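Putative type VI secretion protein (Escherichia coli, PDB 6SKI) acts as a toxic effector of the type VI secretion system, probably a phospholipase of the alpha/beta-hydrolase clan, that is loaded onto the VgrG spike. Local coordinates at residues 44-55 with 125-133; 253-261 with 506-514. One frame throughout, in Å; residues are numbered along the deposited sequence.

Contact 1. Residues 44-55 with 125-133; sequences DGTGNNRENTAS and KTYISGIGT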
loop_
_atom_site.group_PDB
_atom_site.type_symbol
_atom_site.label_atom_id
_atom_site.label_comp_id
_atom_site.label_asym_id
_atom_site.label_seq_id
_atom_site.Cartn_x
_atom_site.Cartn_y
_atom_site.Cartn_z
ATOM N N ASP A 44 0.481 -2.292 3.262
ATOM C CA ASP A 44 1.321 -2.519 2.102
ATOM C C ASP A 44 0.513 -2.367 0.820
ATOM O O ASP A 44 -0.718 -2.350 0.823
ATOM C CB ASP A 44 1.955 -3.905 2.173
ATOM C CG ASP A 44 3.274 -3.978 1.446
ATOM O OD1 ASP A 44 3.587 -3.043 0.682
ATOM O OD2 ASP A 44 4.002 -4.970 1.638
ATOM N N GLY A 45 1.227 -2.241 -0.286
ATOM C CA GLY A 45 0.657 -2.439 -1.598
ATOM C C GLY A 45 0.824 -3.880 -2.015
ATOM O O GLY A 45 0.723 -4.799 -1.195
ATOM N N THR A 46 1.106 -4.095 -3.291
ATOM C CA THR A 46 1.600 -5.411 -3.637
ATOM C C THR A 46 3.032 -5.550 -3.128
ATOM O O THR A 46 3.793 -4.580 -3.057
ATOM C CB THR A 46 1.531 -5.641 -5.145
ATOM O OG1 THR A 46 0.317 -5.077 -5.655
ATOM C CG2 THR A 46 1.544 -7.124 -5.453
ATOM N N GLY A 47 3.395 -6.769 -2.758
ATOM C CA GLY A 47 4.722 -6.997 -2.227
ATOM C C GLY A 47 5.403 -8.142 -2.935
ATOM O O GLY A 47 5.465 -8.165 -4.166
ATOM N N ASN A 48 5.907 -9.111 -2.173
ATOM C CA ASN A 48 6.488 -10.317 -2.755
ATOM C C ASN A 48 5.367 -11.285 -3.141
ATOM O O ASN A 48 5.358 -12.465 -2.791
ATOM C CB ASN A 48 7.473 -10.948 -1.781
ATOM C CG ASN A 48 8.749 -11.390 -2.454
ATOM O OD1 ASN A 48 8.753 -11.739 -3.632
ATOM N ND2 ASN A 48 9.846 -11.370 -1.711
ATOM N N ASN A 49 4.408 -10.748 -3.890
ATOM C CA ASN A 49 3.193 -11.461 -4.246
ATOM C C ASN A 49 2.798 -11.078 -5.662
ATOM O O ASN A 49 3.222 -10.046 -6.187
ATOM C CB ASN A 49 2.038 -11.138 -3.289
ATOM C CG ASN A 49 2.378 -11.418 -1.844
ATOM O OD1 ASN A 49 2.076 -10.619 -0.960
ATOM N ND2 ASN A 49 3.000 -12.561 -1.592
ATOM N N ARG A 50 1.981 -11.923 -6.274
ATOM C CA ARG A 50 1.367 -11.592 -7.548
ATOM C C ARG A 50 0.046 -10.871 -7.318
ATOM O O ARG A 50 -0.597 -11.015 -6.276
ATOM C CB ARG A 50 1.136 -12.849 -8.385
ATOM C CG ARG A 50 2.377 -13.689 -8.595
ATOM C CD ARG A 50 2.072 -14.918 -9.426
ATOM N NE ARG A 50 3.145 -15.213 -10.369
ATOM C CZ ARG A 50 4.294 -15.798 -10.042
ATOM N NH1 ARG A 50 4.526 -16.159 -8.787
ATOM N NH2 ARG A 50 5.211 -16.023 -10.971
ATOM N N GLU A 51 -0.355 -10.085 -8.308
ATOM C CA GLU A 51 -1.636 -9.399 -8.253
ATOM C C GLU A 51 -2.754 -10.377 -8.586
ATOM O O GLU A 51 -2.640 -11.177 -9.518
ATOM C CB GLU A 51 -1.648 -8.227 -9.232
ATOM C CG GLU A 51 -2.601 -7.117 -8.861
ATOM C CD GLU A 51 -2.553 -5.964 -9.839
ATOM O OE1 GLU A 51 -1.899 -6.104 -10.893
ATOM O OE2 GLU A 51 -3.164 -4.915 -9.555
ATOM N N ASN A 52 -3.840 -10.314 -7.823
ATOM C CA ASN A 52 -4.929 -11.248 -8.057
ATOM C C ASN A 52 -5.694 -10.872 -9.323
ATOM O O ASN A 52 -5.531 -9.786 -9.882
ATOM C CB ASN A 52 -5.871 -11.310 -6.852
ATOM C CG ASN A 52 -6.370 -9.948 -6.418
ATOM O OD1 ASN A 52 -6.447 -9.013 -7.211
ATOM N ND2 ASN A 52 -6.723 -9.834 -5.147
ATOM N N THR A 53 -6.530 -11.805 -9.779
ATOM C CA THR A 53 -7.258 -11.602 -11.026
ATOM C C THR A 53 -8.168 -10.384 -10.947
ATOM O O THR A 53 -8.321 -9.650 -11.928
ATOM C CB THR A 53 -8.062 -12.856 -11.368
ATOM O OG1 THR A 53 -7.164 -13.935 -11.650
ATOM C CG2 THR A 53 -8.938 -12.624 -12.584
ATOM N N ALA A 54 -8.770 -10.143 -9.781
ATOM C CA ALA A 54 -9.747 -9.068 -9.659
ATOM C C ALA A 54 -9.113 -7.699 -9.877
ATOM O O ALA A 54 -9.702 -6.837 -10.536
ATOM C CB ALA A 54 -10.430 -9.141 -8.296
ATOM N N SER A 55 -7.915 -7.477 -9.336
ATOM C CA SER A 55 -7.228 -6.202 -9.533
ATOM C C SER A 55 -6.841 -6.005 -10.995
ATOM O O SER A 55 -7.041 -4.927 -11.576
ATOM C CB SER A 55 -5.988 -6.148 -8.644
ATOM O OG SER A 55 -6.276 -5.581 -7.382
ATOM N N LYS A 125 4.023 -3.269 16.369
ATOM C CA LYS A 125 3.871 -3.057 14.940
ATOM C C LYS A 125 2.906 -4.069 14.350
ATOM O O LYS A 125 2.700 -5.157 14.890
ATOM C CB LYS A 125 5.219 -3.108 14.213
ATOM C CG LYS A 125 6.015 -4.379 14.384
ATOM C CD LYS A 125 7.455 -4.121 13.997
ATOM C CE LYS A 125 8.240 -5.398 13.834
ATOM N NZ LYS A 125 9.698 -5.118 13.891
ATOM N N THR A 126 2.310 -3.675 13.232
ATOM C CA THR A 126 1.268 -4.433 12.568
ATOM C C THR A 126 1.466 -4.325 11.066
ATOM O O THR A 126 1.813 -3.261 10.553
ATOM C CB THR A 126 -0.114 -3.904 12.946
ATOM O OG1 THR A 126 -0.201 -3.745 14.367
ATOM C CG2 THR A 126 -1.160 -4.849 12.495
ATOM N N TYR A 127 1.236 -5.427 10.362
ATOM C CA TYR A 127 1.418 -5.478 8.918
ATOM C C TYR A 127 0.112 -5.893 8.262
ATOM O O TYR A 127 -0.427 -6.962 8.562
ATOM C CB TYR A 127 2.539 -6.442 8.537
ATOM C CG TYR A 127 2.785 -6.517 7.052
ATOM C CD1 TYR A 127 3.599 -5.591 6.418
ATOM C CD2 TYR A 127 2.208 -7.514 6.283
ATOM C CE1 TYR A 127 3.825 -5.655 5.062
ATOM C CE2 TYR A 127 2.427 -7.584 4.929
ATOM C CZ TYR A 127 3.237 -6.654 4.323
ATOM O OH TYR A 127 3.458 -6.727 2.969
ATOM N N ILE A 128 -0.390 -5.049 7.367
ATOM C CA ILE A 128 -1.565 -5.346 6.561
ATOM C C ILE A 128 -1.125 -5.455 5.110
ATOM O O ILE A 128 -0.377 -4.606 4.614
ATOM C CB ILE A 128 -2.654 -4.269 6.735
ATOM C CG1 ILE A 128 -3.038 -4.132 8.208
ATOM C CG2 ILE A 128 -3.878 -4.613 5.922
ATOM C CD1 ILE A 128 -2.387 -2.961 8.901
ATOM N N SER A 129 -1.588 -6.499 4.429
ATOM C CA SER A 129 -1.160 -6.758 3.065
ATOM C C SER A 129 -1.893 -5.834 2.095
ATOM O O SER A 129 -2.728 -5.014 2.481
ATOM C CB SER A 129 -1.385 -8.223 2.708
ATOM O OG SER A 129 -2.742 -8.588 2.883
ATOM N N GLY A 130 -1.565 -5.960 0.815
ATOM C CA GLY A 130 -2.180 -5.123 -0.188
ATOM C C GLY A 130 -3.537 -5.629 -0.629
ATOM O O GLY A 130 -3.912 -6.777 -0.400
ATOM N N ILE A 131 -4.282 -4.735 -1.281
ATOM C CA ILE A 131 -5.635 -5.064 -1.717
ATOM C C ILE A 131 -5.611 -6.177 -2.755
ATOM O O ILE A 131 -6.386 -7.138 -2.673
ATOM C CB ILE A 131 -6.343 -3.806 -2.246
ATOM C CG1 ILE A 131 -6.213 -2.667 -1.236
ATOM C CG2 ILE A 131 -7.798 -4.100 -2.540
ATOM C CD1 ILE A 131 -6.878 -1.387 -1.672
ATOM N N GLY A 132 -4.722 -6.079 -3.735
ATOM C CA GLY A 132 -4.612 -7.124 -4.732
ATOM C C GLY A 132 -3.404 -7.996 -4.478
ATOM O O GLY A 132 -2.268 -7.583 -4.728
ATOM N N THR A 133 -3.636 -9.207 -3.986
ATOM C CA THR A 133 -2.551 -10.063 -3.534
ATOM C C THR A 133 -2.952 -11.534 -3.585
ATOM O O THR A 133 -2.464 -12.294 -4.421
ATOM C CB THR A 133 -2.124 -9.698 -2.099
ATOM O OG1 THR A 133 -1.399 -8.463 -2.114
ATOM C CG2 THR A 133 -1.249 -10.785 -1.505
#
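Asp44 and Gly45 lie directly against Ile128, Ser129 and Gly130, and this is the tight end of the contact. The amide of Asp44 donates to Ile128 O, N to O 2.8 Å, in a nearly straight bond (164° at the hydrogen). One step further on the two chains draw together at a pair of glycines, Gly45 CA lying 4.2 Å from Gly130 CA. Gly130 CA gives C-H...O contacts to Asp44 O at 3.3 Å and to Gly45 O at 3.1 Å. The carboxylate of Asp44 reaches the edge of the Tyr127 ring at the hydroxyl, its plane turned 79° from the ring, but OD2 and OH are modelled too close together for a bond type to be trusted. OD1 of Asp44 is hydrogen-bonded to Ser100. Strands 22-43 and 121-128 are parallel neighbours in the central sheet of what is probably an alpha/beta-hydrolase fold, so the contact joins the loops leaving their C-terminal ends, the side on which such enzymes carry the active site. Gly132 is pressed against the start of helix 53-58, its CA 3.5 Å from Ser55 OG. Asn52 is the N-cap there: chi1 of 53° folds its amide back between backbone N and carbonyl carbon, and OD1 accepts from Ser55 N at 3.0 Å. The same amide also packs against Gly132, with ND2 3.5 Å from Gly132 CA. The solvent side is at exposed Thr133, which lies along the 44-55 segment without a hydrogen bond to it, and beyond which the chain is not modelled for several residues. Its methyl CG2 is 3.4 Å from Asn49 OD1, and its CA makes a C-H...O contact to Arg50 O, while the Arg50 side chain extends away from the 125-133 segment.

Contact 2. Residues 253-261 with 506-514; sequences ISNFFDING and TGEIFIHRF
A single parallel bridge pairs Phe256 with Ile509: Ile509 N donates to Asn255 O and Phe257 N donates to Ile509 O, N to O 2.8 Å in each case and both close to straight. The type I turn from Ile253 to Phe256 delivers the first of these carbonyls. On the buried side, Ile509 sits over one face of the Phe256 ring, its CG2 4.0 Å from the ring centroid in a CH-pi contact, while CD1 continues along to Asn255 CB. Ile511 meets the same ring at its edge, with CG1 4.2 Å from Phe256 CD1. The more exposed side holds an aromatic pair, Phe257 and Phe510, set obliquely with planes at 34° and centroids 5.1 Å apart. Glu508 OE2 lies in the plane of the Phe257 ring, at its edge, 3.2 Å from CD1. Beyond the bridge a side chain takes over from the backbone: in Asp258, CG beside the backbone N (chi1 -55°) lets OD1 accept from Ile511 N at 2.9 Å, on the syn side but 27° out of the carboxylate plane, and leaves OD2 facing Arg513 in a long salt bridge. The 253-261 loop of the catalytic domain thus adds a short parallel bridge to the edge of strand 509-511 not used by strand 500-502, its partner in a small antiparallel beta hairpin.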
loop_
_atom_site.group_PDB
_atom_site.type_symbol
_atom_site.label_atom_id
_atom_site.label_comp_id
_atom_site.label_asym_id
_atom_site.label_seq_id
_atom_site.Cartn_x
_atom_site.Cartn_y
_atom_site.Cartn_z
ATOM N N ILE A 253 -14.544 0.499 -11.733
ATOM C CA ILE A 253 -15.702 -0.334 -12.023
ATOM C C ILE A 253 -16.784 0.414 -12.780
ATOM O O ILE A 253 -17.875 -0.128 -12.968
ATOM C CB ILE A 253 -16.286 -0.951 -10.736
ATOM C CG1 ILE A 253 -16.819 0.144 -9.815
ATOM C CG2 ILE A 253 -15.245 -1.793 -10.024
ATOM C CD1 ILE A 253 -18.041 -0.266 -9.035
ATOM N N SER A 254 -16.519 1.647 -13.219
ATOM C CA SER A 254 -17.569 2.467 -13.813
ATOM C C SER A 254 -18.095 1.862 -15.109
ATOM O O SER A 254 -19.283 1.991 -15.422
ATOM C CB SER A 254 -17.053 3.884 -14.055
ATOM O OG SER A 254 -15.790 3.864 -14.692
ATOM N N ASN A 255 -17.232 1.203 -15.877
ATOM C CA ASN A 255 -17.619 0.646 -17.165
ATOM C C ASN A 255 -17.939 -0.839 -17.101
ATOM O O ASN A 255 -18.222 -1.439 -18.140
ATOM C CB ASN A 255 -16.519 0.890 -18.201
ATOM C CG ASN A 255 -16.228 2.357 -18.403
ATOM O OD1 ASN A 255 -17.126 3.192 -18.333
ATOM N ND2 ASN A 255 -14.970 2.682 -18.653
ATOM N N PHE A 256 -17.908 -1.444 -15.920
ATOM C CA PHE A 256 -18.310 -2.833 -15.753
ATOM C C PHE A 256 -19.825 -2.889 -15.631
ATOM O O PHE A 256 -20.393 -2.349 -14.678
ATOM C CB PHE A 256 -17.659 -3.450 -14.518
ATOM C CG PHE A 256 -16.207 -3.766 -14.688
ATOM C CD1 PHE A 256 -15.775 -5.076 -14.735
ATOM C CD2 PHE A 256 -15.271 -2.756 -14.781
ATOM C CE1 PHE A 256 -14.442 -5.371 -14.886
ATOM C CE2 PHE A 256 -13.937 -3.045 -14.930
ATOM C CZ PHE A 256 -13.524 -4.353 -14.982
ATOM N N PHE A 257 -20.475 -3.556 -16.585
ATOM C CA PHE A 257 -21.932 -3.610 -16.594
ATOM C C PHE A 257 -22.475 -4.276 -15.337
ATOM O O PHE A 257 -23.521 -3.874 -14.814
ATOM C CB PHE A 257 -22.414 -4.353 -17.838
ATOM C CG PHE A 257 -23.890 -4.603 -17.860
ATOM C CD1 PHE A 257 -24.773 -3.587 -18.165
ATOM C CD2 PHE A 257 -24.395 -5.858 -17.577
ATOM C CE1 PHE A 257 -26.128 -3.815 -18.183
ATOM C CE2 PHE A 257 -25.748 -6.091 -17.594
ATOM C CZ PHE A 257 -26.616 -5.069 -17.899
ATOM N N ASP A 258 -21.777 -5.294 -14.838
ATOM C CA ASP A 258 -22.323 -6.108 -13.758
ATOM C C ASP A 258 -22.370 -5.348 -12.438
ATOM O O ASP A 258 -23.306 -5.528 -11.650
ATOM C CB ASP A 258 -21.495 -7.382 -13.607
ATOM C CG ASP A 258 -21.392 -8.162 -14.899
ATOM O OD1 ASP A 258 -20.486 -7.858 -15.703
ATOM O OD2 ASP A 258 -22.209 -9.082 -15.110
ATOM N N ILE A 259 -21.379 -4.499 -12.174
ATOM C CA ILE A 259 -21.144 -3.982 -10.833
ATOM C C ILE A 259 -21.049 -2.466 -10.772
ATOM O O ILE A 259 -20.818 -1.924 -9.690
ATOM C CB ILE A 259 -19.881 -4.614 -10.215
ATOM C CG1 ILE A 259 -18.700 -4.451 -11.166
ATOM C CG2 ILE A 259 -20.117 -6.081 -9.913
ATOM C CD1 ILE A 259 -17.483 -5.229 -10.759
ATOM N N ASN A 260 -21.216 -1.757 -11.891
ATOM C CA ASN A 260 -21.072 -0.304 -11.849
ATOM C C ASN A 260 -22.149 0.369 -11.009
ATOM O O ASN A 260 -22.017 1.555 -10.690
ATOM C CB ASN A 260 -21.083 0.289 -13.260
ATOM C CG ASN A 260 -22.270 -0.165 -14.080
ATOM O OD1 ASN A 260 -23.232 -0.722 -13.555
ATOM N ND2 ASN A 260 -22.204 0.069 -15.383
ATOM N N GLY A 261 -23.211 -0.354 -10.649
ATOM C CA GLY A 261 -24.260 0.244 -9.842
ATOM C C GLY A 261 -23.786 0.641 -8.458
ATOM O O GLY A 261 -24.246 1.639 -7.896
ATOM N N THR A 506 -18.967 0.369 -27.336
ATOM C CA THR A 506 -19.162 1.169 -26.136
ATOM C C THR A 506 -17.975 1.105 -25.188
ATOM O O THR A 506 -17.718 2.074 -24.465
ATOM C CB THR A 506 -20.420 0.708 -25.397
ATOM O OG1 THR A 506 -21.454 0.427 -26.348
ATOM C CG2 THR A 506 -20.907 1.787 -24.448
ATOM N N GLY A 507 -17.248 -0.005 -25.176
ATOM C CA GLY A 507 -16.208 -0.212 -24.196
ATOM C C GLY A 507 -16.703 -0.737 -22.872
ATOM O O GLY A 507 -15.921 -0.805 -21.918
ATOM N N GLU A 508 -17.977 -1.104 -22.783
ATOM C CA GLU A 508 -18.522 -1.660 -21.556
ATOM C C GLU A 508 -17.981 -3.065 -21.336
ATOM O O GLU A 508 -17.843 -3.847 -22.278
ATOM C CB GLU A 508 -20.046 -1.689 -21.628
ATOM C CG GLU A 508 -20.733 -2.091 -20.343
ATOM C CD GLU A 508 -22.112 -1.487 -20.222
ATOM O OE1 GLU A 508 -22.686 -1.110 -21.264
ATOM O OE2 GLU A 508 -22.620 -1.381 -19.088
ATOM N N ILE A 509 -17.682 -3.388 -20.084
ATOM C CA ILE A 509 -17.104 -4.674 -19.724
ATOM C C ILE A 509 -18.209 -5.566 -19.180
ATOM O O ILE A 509 -19.040 -5.130 -18.378
ATOM C CB ILE A 509 -15.963 -4.524 -18.701
ATOM C CG1 ILE A 509 -14.895 -3.567 -19.229
ATOM C CG2 ILE A 509 -15.350 -5.871 -18.392
ATOM C CD1 ILE A 509 -14.837 -2.261 -18.495
ATOM N N PHE A 510 -18.207 -6.821 -19.619
ATOM C CA PHE A 510 -19.203 -7.810 -19.236
ATOM C C PHE A 510 -18.446 -9.006 -18.687
ATOM O O PHE A 510 -17.701 -9.663 -19.421
ATOM C CB PHE A 510 -20.068 -8.207 -20.431
ATOM C CG PHE A 510 -20.972 -7.113 -20.911
ATOM C CD1 PHE A 510 -20.543 -6.217 -21.870
ATOM C CD2 PHE A 510 -22.251 -6.985 -20.411
ATOM C CE1 PHE A 510 -21.367 -5.210 -22.310
ATOM C CE2 PHE A 510 -23.080 -5.982 -20.853
ATOM C CZ PHE A 510 -22.637 -5.092 -21.801
ATOM N N ILE A 511 -18.615 -9.275 -17.396
ATOM C CA ILE A 511 -17.926 -10.394 -16.777
ATOM C C ILE A 511 -18.565 -11.696 -17.230
ATOM O O ILE A 511 -19.795 -11.827 -17.275
ATOM C CB ILE A 511 -17.954 -10.256 -15.247
ATOM C CG1 ILE A 511 -17.309 -8.936 -14.825
ATOM C CG2 ILE A 511 -17.260 -11.426 -14.592
ATOM C CD1 ILE A 511 -17.336 -8.694 -13.343
ATOM N N HIS A 512 -17.729 -12.666 -17.583
ATOM C CA HIS A 512 -18.215 -13.994 -17.933
ATOM C C HIS A 512 -18.598 -14.708 -16.646
ATOM O O HIS A 512 -17.738 -15.254 -15.947
ATOM C CB HIS A 512 -17.157 -14.765 -18.711
ATOM C CG HIS A 512 -17.065 -14.364 -20.148
ATOM N ND1 HIS A 512 -15.958 -14.621 -20.925
ATOM C CD2 HIS A 512 -17.946 -13.719 -20.947
ATOM C CE1 HIS A 512 -16.165 -14.157 -22.143
ATOM N NE2 HIS A 512 -17.362 -13.604 -22.183
ATOM N N ARG A 513 -19.890 -14.710 -16.339
ATOM C CA ARG A 513 -20.388 -15.189 -15.060
ATOM C C ARG A 513 -20.555 -16.698 -15.013
ATOM O O ARG A 513 -20.831 -17.242 -13.940
ATOM C CB ARG A 513 -21.721 -14.510 -14.740
ATOM C CG ARG A 513 -21.592 -13.012 -14.525
ATOM C CD ARG A 513 -22.854 -12.365 -13.963
ATOM N NE ARG A 513 -24.044 -12.605 -14.777
ATOM C CZ ARG A 513 -24.919 -13.581 -14.562
ATOM N NH1 ARG A 513 -24.751 -14.413 -13.543
ATOM N NH2 ARG A 513 -25.969 -13.719 -15.359
ATOM N N PHE A 514 -20.391 -17.385 -16.142
ATOM C CA PHE A 514 -20.549 -18.832 -16.206
ATOM C C PHE A 514 -19.261 -19.534 -16.608
ATOM O O PHE A 514 -19.294 -20.724 -16.944
ATOM C CB PHE A 514 -21.676 -19.190 -17.178
ATOM C CG PHE A 514 -22.946 -18.444 -16.918
ATOM C CD1 PHE A 514 -23.525 -17.673 -17.908
ATOM C CD2 PHE A 514 -23.551 -18.495 -15.676
ATOM C CE1 PHE A 514 -24.688 -16.975 -17.669
ATOM C CE2 PHE A 514 -24.713 -17.801 -15.431
ATOM C CZ PHE A 514 -25.283 -17.040 -16.430
#

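The two contacts do not touch: their centres are 24 Å apart and their nearest atoms about 6 Å. Helix 144-154 lies beside both, with Ile153 against Asn52 and Ser55 of contact 1, and Ile150 and Leu146 against Ile259 and Ile511 of contact 2. The chain following helix 53-58 makes a second connection, since Asn61 is hydrogen-bonded to Ser254 and Asn255. Contact 1 is the more central, its centre about 8 Å from that of the chain, with Gly45 near a probable Ser197-His310-Asp245 triad and Ser55 hydrogen-bonded to Arg198, next to that serine. Contact 2, centred about 25 Å from the centre of the chain, joins the hairpin to the 253-261 loop.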